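Local coordinates for Atp-dependent DNA ligase (Psychromonas sp., PDB 4D05), which catalyses the ATP-dependent sealing of breaks in DNA, working through an enzyme-adenylate intermediate and probably engaging DNA through a minimized binding surface, at residues 24-29 with 174-179; 131-136 with 158-163. All coordinates share one frame; numbering follows the deposited sequence.

Interaction 1 (24-29 with 174-179). With AMP (adenosine monophosphate), chain H; SO4 (sulfate ion), chain F.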
loop_
_atom_site.group_PDB
_atom_site.type_symbol
_atom_site.label_atom_id
_atom_site.label_comp_id
_atom_site.label_asym_id
_atom_site.label_seq_id
_atom_site.Cartn_x
_atom_site.Cartn_y
_atom_site.Cartn_z
ATOM N N SER A 24 -10.129 3.593 -5.079
ATOM C CA SER A 24 -9.704 2.521 -5.947
ATOM C C SER A 24 -9.053 1.433 -5.102
ATOM O O SER A 24 -8.696 1.648 -3.951
ATOM C CB SER A 24 -8.685 3.064 -6.981
ATOM O OG SER A 24 -7.541 3.575 -6.323
ATOM N N GLU A 25 -8.921 0.254 -5.678
ATOM C CA GLU A 25 -8.235 -0.860 -4.996
ATOM C C GLU A 25 -6.726 -0.660 -5.013
ATOM O O GLU A 25 -6.111 -0.407 -6.062
ATOM C CB GLU A 25 -8.589 -2.184 -5.675
ATOM C CG GLU A 25 -7.992 -3.400 -4.938
ATOM C CD GLU A 25 -8.453 -4.734 -5.468
ATOM O OE1 GLU A 25 -9.530 -4.775 -6.099
ATOM O OE2 GLU A 25 -7.734 -5.755 -5.247
ATOM N N LYS A 26 -6.115 -0.768 -3.845
ATOM C CA LYS A 26 -4.662 -0.741 -3.718
ATOM C C LYS A 26 -4.128 -2.075 -4.269
ATOM O O LYS A 26 -4.447 -3.129 -3.745
ATOM C CB LYS A 26 -4.314 -0.602 -2.237
ATOM C CG LYS A 26 -2.848 -0.377 -1.904
ATOM C CD LYS A 26 -2.743 -0.217 -0.381
ATOM C CE LYS A 26 -1.358 0.332 0.031
ATOM N NZ LYS A 26 -0.421 -0.764 -0.233
ATOM N N LEU A 27 -3.325 -2.020 -5.330
ATOM C CA LEU A 27 -2.857 -3.254 -5.970
ATOM C C LEU A 27 -1.426 -3.560 -5.525
ATOM O O LEU A 27 -0.595 -2.672 -5.431
ATOM C CB LEU A 27 -2.865 -3.116 -7.498
ATOM C CG LEU A 27 -4.197 -2.769 -8.131
ATOM C CD1 LEU A 27 -4.100 -2.818 -9.667
ATOM C CD2 LEU A 27 -5.293 -3.698 -7.624
ATOM N N ASP A 28 -1.170 -4.834 -5.241
ATOM C CA ASP A 28 0.153 -5.280 -4.807
ATOM C C ASP A 28 0.906 -5.759 -6.050
ATOM O O ASP A 28 0.945 -6.953 -6.365
ATOM C CB ASP A 28 0.006 -6.427 -3.821
ATOM C CG ASP A 28 1.308 -6.762 -3.099
ATOM O OD1 ASP A 28 2.255 -5.957 -3.038
ATOM O OD2 ASP A 28 1.341 -7.846 -2.514
ATOM N N GLY A 29 1.492 -4.804 -6.739
ATOM C CA GLY A 29 2.296 -5.088 -7.925
ATOM C C GLY A 29 3.619 -4.372 -7.892
ATOM O O GLY A 29 4.158 -4.068 -6.824
ATOM N N LYS A 174 -3.404 6.139 1.433
ATOM C CA LYS A 174 -3.493 4.691 1.522
ATOM C C LYS A 174 -4.440 4.355 2.634
ATOM O O LYS A 174 -4.350 4.923 3.706
ATOM C CB LYS A 174 -2.144 4.047 1.929
ATOM C CG LYS A 174 -0.994 4.428 1.107
ATOM C CD LYS A 174 0.327 3.876 1.715
ATOM C CE LYS A 174 1.428 4.075 0.733
ATOM N NZ LYS A 174 2.621 3.280 1.096
ATOM N N LEU A 175 -5.277 3.354 2.409
ATOM C CA LEU A 175 -6.146 2.832 3.468
ATOM C C LEU A 175 -6.022 1.317 3.527
ATOM O O LEU A 175 -6.481 0.588 2.636
ATOM C CB LEU A 175 -7.593 3.267 3.215
ATOM C CG LEU A 175 -8.627 2.621 4.125
ATOM C CD1 LEU A 175 -8.332 2.845 5.582
ATOM C CD2 LEU A 175 -10.012 3.174 3.771
ATOM N N LYS A 176 -5.379 0.830 4.587
ATOM C CA LYS A 176 -5.315 -0.608 4.833
ATOM C C LYS A 176 -5.979 -0.850 6.173
ATOM O O LYS A 176 -6.182 0.088 6.959
ATOM C CB LYS A 176 -3.862 -1.109 4.820
ATOM C CG LYS A 176 -3.232 -1.050 3.422
ATOM C CD LYS A 176 -1.835 -1.630 3.355
ATOM C CE LYS A 176 -1.880 -3.153 3.329
ATOM N NZ LYS A 176 -0.576 -3.761 2.854
ATOM N N LYS A 177 -6.330 -2.093 6.446
ATOM C CA LYS A 177 -6.941 -2.406 7.734
ATOM C C LYS A 177 -6.050 -2.126 8.900
ATOM O O LYS A 177 -6.519 -1.718 9.981
ATOM C CB LYS A 177 -7.411 -3.859 7.769
ATOM C CG LYS A 177 -8.772 -3.994 7.105
ATOM C CD LYS A 177 -9.594 -5.055 7.681
ATOM C CE LYS A 177 -10.935 -5.133 6.950
ATOM N NZ LYS A 177 -11.627 -6.371 7.349
ATOM N N PHE A 178 -4.758 -2.316 8.691
ATOM C CA PHE A 178 -3.805 -2.031 9.718
ATOM C C PHE A 178 -2.418 -1.744 9.163
ATOM O O PHE A 178 -2.126 -1.925 7.970
ATOM C CB PHE A 178 -3.726 -3.212 10.696
ATOM C CG PHE A 178 -3.381 -4.493 10.037
ATOM C CD1 PHE A 178 -2.062 -4.799 9.742
ATOM C CD2 PHE A 178 -4.379 -5.399 9.691
ATOM C CE1 PHE A 178 -1.737 -6.006 9.115
ATOM C CE2 PHE A 178 -4.062 -6.594 9.062
ATOM C CZ PHE A 178 -2.733 -6.897 8.772
ATOM N N GLU A 179 -1.586 -1.276 10.091
ATOM C CA GLU A 179 -0.172 -0.991 9.914
ATOM C C GLU A 179 0.618 -1.896 10.887
ATOM O O GLU A 179 0.107 -2.289 11.928
ATOM C CB GLU A 179 0.098 0.493 10.294
ATOM C CG GLU A 179 -0.726 1.560 9.510
ATOM C CD GLU A 179 -0.507 2.989 10.056
ATOM O OE1 GLU A 179 0.666 3.464 9.998
ATOM O OE2 GLU A 179 -1.496 3.620 10.566
HETATM P P AMP H . 1.320 0.107 -0.239
HETATM O O1P AMP H . 1.609 0.723 1.100
HETATM O O2P AMP H . 2.085 -1.064 -0.830
HETATM O "O5'" AMP H . 1.212 1.305 -1.273
HETATM C "C5'" AMP H . 0.794 0.918 -2.562
HETATM C "C4'" AMP H . 1.719 1.592 -3.528
HETATM O "O4'" AMP H . 1.353 1.311 -4.862
HETATM C "C3'" AMP H . 1.596 3.062 -3.303
HETATM O "O3'" AMP H . 2.952 3.538 -3.327
HETATM C "C2'" AMP H . 0.806 3.555 -4.480
HETATM O "O2'" AMP H . 1.501 4.777 -4.742
HETATM C "C1'" AMP H . 0.813 2.423 -5.550
HETATM N N9 AMP H . -0.581 1.975 -5.891
HETATM C C8 AMP H . -1.128 0.728 -5.934
HETATM N N7 AMP H . -2.448 0.742 -6.249
HETATM C C5 AMP H . -2.734 2.046 -6.469
HETATM C C6 AMP H . -3.951 2.797 -6.788
HETATM N N6 AMP H . -5.102 2.139 -6.994
HETATM N N1 AMP H . -3.821 4.123 -6.907
HETATM C C2 AMP H . -2.686 4.788 -6.654
HETATM N N3 AMP H . -1.549 4.190 -6.343
HETATM C C4 AMP H . -1.523 2.840 -6.233
HETATM S S SO4 F . 5.266 4.223 -1.182
HETATM O O1 SO4 F . 4.777 2.882 -0.841
HETATM O O2 SO4 F . 5.778 4.274 -2.565
HETATM O O3 SO4 F . 4.176 5.203 -1.094
HETATM O O4 SO4 F . 6.348 4.594 -0.255
#
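The backbones carrying K26 and K174 stay well apart, with their CA atoms 7.6 Å from each other, because strand 154-159 runs between strands 21-26 and 173-175 and hydrogen-bonds to both. Side chains therefore make the contact. K26 sends its CB toward 174-179 and runs extended, CG anti to the backbone N (chi1 -172°), until a bend at chi4 turns its NZ onto the AMP phosphorus. That bond is covalent, NZ to P 1.9 Å: the lysine is adenylated. K176 crosses the K26 chain at about a right angle, its CD 3.9 Å from K26 CE, and its NZ forms a salt bridge with E153. K174, extended beyond CG, comes to the same phosphate separately and gives a hydrogen bond from NZ to AMP O1P at 2.7 Å. The same NZ also holds O1 of a sulfate ion, probably from the crystallisation liquor, at 2.9 Å; K42 and R168 bind that sulfate too. At the other end of the nucleotide, the S24 hydroxyl and the backbone O of E25 accept from adenine N6, while L27 N points almost straight at AMP N7 (3.0 Å, N-H...N 175°). K26-L27-D28-G29 is the KxDG nucleotidyltransferase motif (motif I), and K174 and K176 are the lysine pair of motif V, caught here in the enzyme-adenylate state.

Interaction 2 (131-136 with 158-163)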
loop_
_atom_site.group_PDB
_atom_site.type_symbol
_atom_site.label_atom_id
_atom_site.label_comp_id
_atom_site.label_asym_id
_atom_site.label_seq_id
_atom_site.Cartn_x
_atom_site.Cartn_y
_atom_site.Cartn_z
ATOM N N GLN A 131 -12.109 3.634 -10.531
ATOM C CA GLN A 131 -12.169 4.757 -9.607
ATOM C C GLN A 131 -13.648 5.013 -9.315
ATOM O O GLN A 131 -14.467 5.226 -10.247
ATOM C CB GLN A 131 -11.541 6.014 -10.238
ATOM C CG GLN A 131 -10.027 5.902 -10.625
ATOM C CD GLN A 131 -9.122 5.971 -9.405
ATOM O OE1 GLN A 131 -9.552 6.352 -8.317
ATOM N NE2 GLN A 131 -7.839 5.644 -9.598
ATOM N N GLN A 132 -14.008 4.950 -8.030
ATOM C CA GLN A 132 -15.411 5.106 -7.649
ATOM C C GLN A 132 -15.597 6.100 -6.521
ATOM O O GLN A 132 -14.700 6.367 -5.747
ATOM C CB GLN A 132 -16.041 3.755 -7.276
ATOM C CG GLN A 132 -15.392 3.026 -6.105
ATOM C CD GLN A 132 -15.931 1.580 -5.932
ATOM O OE1 GLN A 132 -17.090 1.377 -5.566
ATOM N NE2 GLN A 132 -15.088 0.589 -6.192
ATOM N N LYS A 133 -16.815 6.621 -6.433
ATOM C CA LYS A 133 -17.203 7.459 -5.316
ATOM C C LYS A 133 -17.981 6.645 -4.279
ATOM O O LYS A 133 -18.830 5.794 -4.604
ATOM C CB LYS A 133 -18.081 8.628 -5.808
ATOM C CG LYS A 133 -17.314 9.715 -6.537
ATOM C CD LYS A 133 -16.332 10.396 -5.609
ATOM C CE LYS A 133 -15.808 11.712 -6.113
ATOM N NZ LYS A 133 -16.872 12.790 -6.173
ATOM N N ILE A 134 -17.714 6.969 -3.029
ATOM C CA ILE A 134 -18.286 6.266 -1.875
ATOM C C ILE A 134 -18.970 7.300 -0.995
ATOM O O ILE A 134 -18.435 8.398 -0.784
ATOM C CB ILE A 134 -17.142 5.535 -1.106
ATOM C CG1 ILE A 134 -16.493 4.440 -1.964
ATOM C CG2 ILE A 134 -17.623 4.906 0.171
ATOM C CD1 ILE A 134 -17.412 3.282 -2.306
ATOM N N PRO A 135 -20.165 6.985 -0.478
ATOM C CA PRO A 135 -20.944 8.071 0.137
ATOM C C PRO A 135 -20.565 8.463 1.566
ATOM O O PRO A 135 -20.887 9.591 1.994
ATOM C CB PRO A 135 -22.377 7.523 0.125
ATOM C CG PRO A 135 -22.202 6.039 0.118
ATOM C CD PRO A 135 -21.004 5.821 -0.776
ATOM N N ASN A 136 -19.921 7.573 2.319
ATOM C CA ASN A 136 -19.633 7.859 3.721
ATOM C C ASN A 136 -18.615 6.875 4.243
ATOM O O ASN A 136 -18.313 5.885 3.590
ATOM C CB ASN A 136 -20.898 7.839 4.608
ATOM C CG ASN A 136 -21.739 6.606 4.383
ATOM O OD1 ASN A 136 -21.328 5.488 4.665
ATOM N ND2 ASN A 136 -22.942 6.813 3.835
ATOM N N HIS A 158 -8.029 9.408 -3.665
ATOM C CA HIS A 158 -7.366 10.524 -4.349
ATOM C C HIS A 158 -8.375 11.641 -4.559
ATOM O O HIS A 158 -9.412 11.443 -5.178
ATOM C CB HIS A 158 -6.811 10.017 -5.674
ATOM C CG HIS A 158 -5.810 10.929 -6.307
ATOM N ND1 HIS A 158 -4.992 10.512 -7.334
ATOM C CD2 HIS A 158 -5.504 12.223 -6.086
ATOM C CE1 HIS A 158 -4.188 11.496 -7.683
ATOM N NE2 HIS A 158 -4.499 12.563 -6.966
ATOM N N HIS A 159 -8.092 12.796 -3.980
ATOM C CA HIS A 159 -9.004 13.928 -4.026
ATOM C C HIS A 159 -9.279 14.346 -5.475
ATOM O O HIS A 159 -8.348 14.530 -6.279
ATOM C CB HIS A 159 -8.427 15.080 -3.204
ATOM C CG HIS A 159 -9.425 16.123 -2.840
ATOM N ND1 HIS A 159 -9.986 16.959 -3.774
ATOM C CD2 HIS A 159 -9.966 16.466 -1.647
ATOM C CE1 HIS A 159 -10.828 17.787 -3.170
ATOM N NE2 HIS A 159 -10.842 17.499 -1.880
ATOM N N GLN A 160 -10.565 14.507 -5.789
ATOM C CA GLN A 160 -10.997 14.830 -7.168
ATOM C C GLN A 160 -10.390 16.132 -7.706
ATOM O O GLN A 160 -10.238 16.286 -8.918
ATOM C CB GLN A 160 -12.541 14.875 -7.248
ATOM C CG GLN A 160 -13.132 15.968 -6.411
ATOM C CD GLN A 160 -14.618 15.809 -6.195
ATOM O OE1 GLN A 160 -15.248 14.930 -6.766
ATOM N NE2 GLN A 160 -15.181 16.649 -5.345
ATOM N N ASP A 161 -10.094 17.084 -6.831
ATOM C CA ASP A 161 -9.481 18.364 -7.237
ATOM C C ASP A 161 -7.963 18.431 -7.168
ATOM O O ASP A 161 -7.379 19.489 -7.450
ATOM C CB ASP A 161 -10.031 19.508 -6.397
ATOM C CG ASP A 161 -11.547 19.659 -6.504
ATOM O OD1 ASP A 161 -12.114 19.387 -7.577
ATOM O OD2 ASP A 161 -12.161 20.056 -5.494
ATOM N N ALA A 162 -7.310 17.325 -6.823
ATOM C CA ALA A 162 -5.872 17.349 -6.608
ATOM C C ALA A 162 -5.108 17.617 -7.885
ATOM O O ALA A 162 -5.482 17.128 -8.936
ATOM C CB ALA A 162 -5.433 16.061 -6.047
ATOM N N LEU A 163 -4.043 18.415 -7.777
ATOM C CA LEU A 163 -3.113 18.615 -8.880
ATOM C C LEU A 163 -1.870 17.761 -8.622
ATOM O O LEU A 163 -1.421 17.649 -7.477
ATOM C CB LEU A 163 -2.721 20.088 -8.938
ATOM C CG LEU A 163 -3.867 21.038 -9.283
ATOM C CD1 LEU A 163 -3.395 22.485 -9.272
ATOM C CD2 LEU A 163 -4.457 20.698 -10.647
#
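K133 NZ donates to Q160 OE1 over 2.8 Å, and this one hydrogen bond is what directly joins 131-136 to 158-163. The approach is bent: the C=O...N angle is 140°, and the ammonium nitrogen is tilted 33° from the carbonyl plane. The K133 chain, kinked at chi2 and again at chi4, meets the extended Q160 side chain at about a right angle, bringing CE within 3.3 Å of OE1 as well. With CG between the backbone N and the carbonyl carbon (chi1 64°), the Q160 chain continues straight to the amide that K133 meets. Both partners are tied further to the start of strand 21-26 and the residues before it: K133 NZ also donates to T19 O and makes a cation-pi contact with Y22, while Q160 NE2 has a weak hydrogen bond to Q20. Q160 is the second residue of a turn from H159 to A162, closed by A162 N to H159 O at 3.0 Å. H159 ND1 accepts from D161 N, which lies in the plane of the imidazole at its edge. What results is a type I beta turn at the end of strand 154-159, linked by a surface lysine-glutamine bond to the loop leading into helix 137-149 of the ligase domain.

In the fold
Both contacts involve the sheet in which 154-159 is flanked by 21-26 and 173-175, but at different depths. Interaction 1 lies near the middle of the chain, partly buried, and its two segments meet around a bound nucleotide. Interaction 2 is at the surface, its centre about 17 Å from the centre of the chain, where strands give way to loops and a single polar bond joins the segments. Their centres are about 16 Å apart, yet Q131 OE1 packs 3.7 Å from S24 CB, so the loop of interaction 2 borders the adenine end of the pocket. In interaction 1 K26 is covalently bonded to phosphorus and K174 hydrogen-bonds the phosphate; in interaction 2 K133 bonds an amide oxygen.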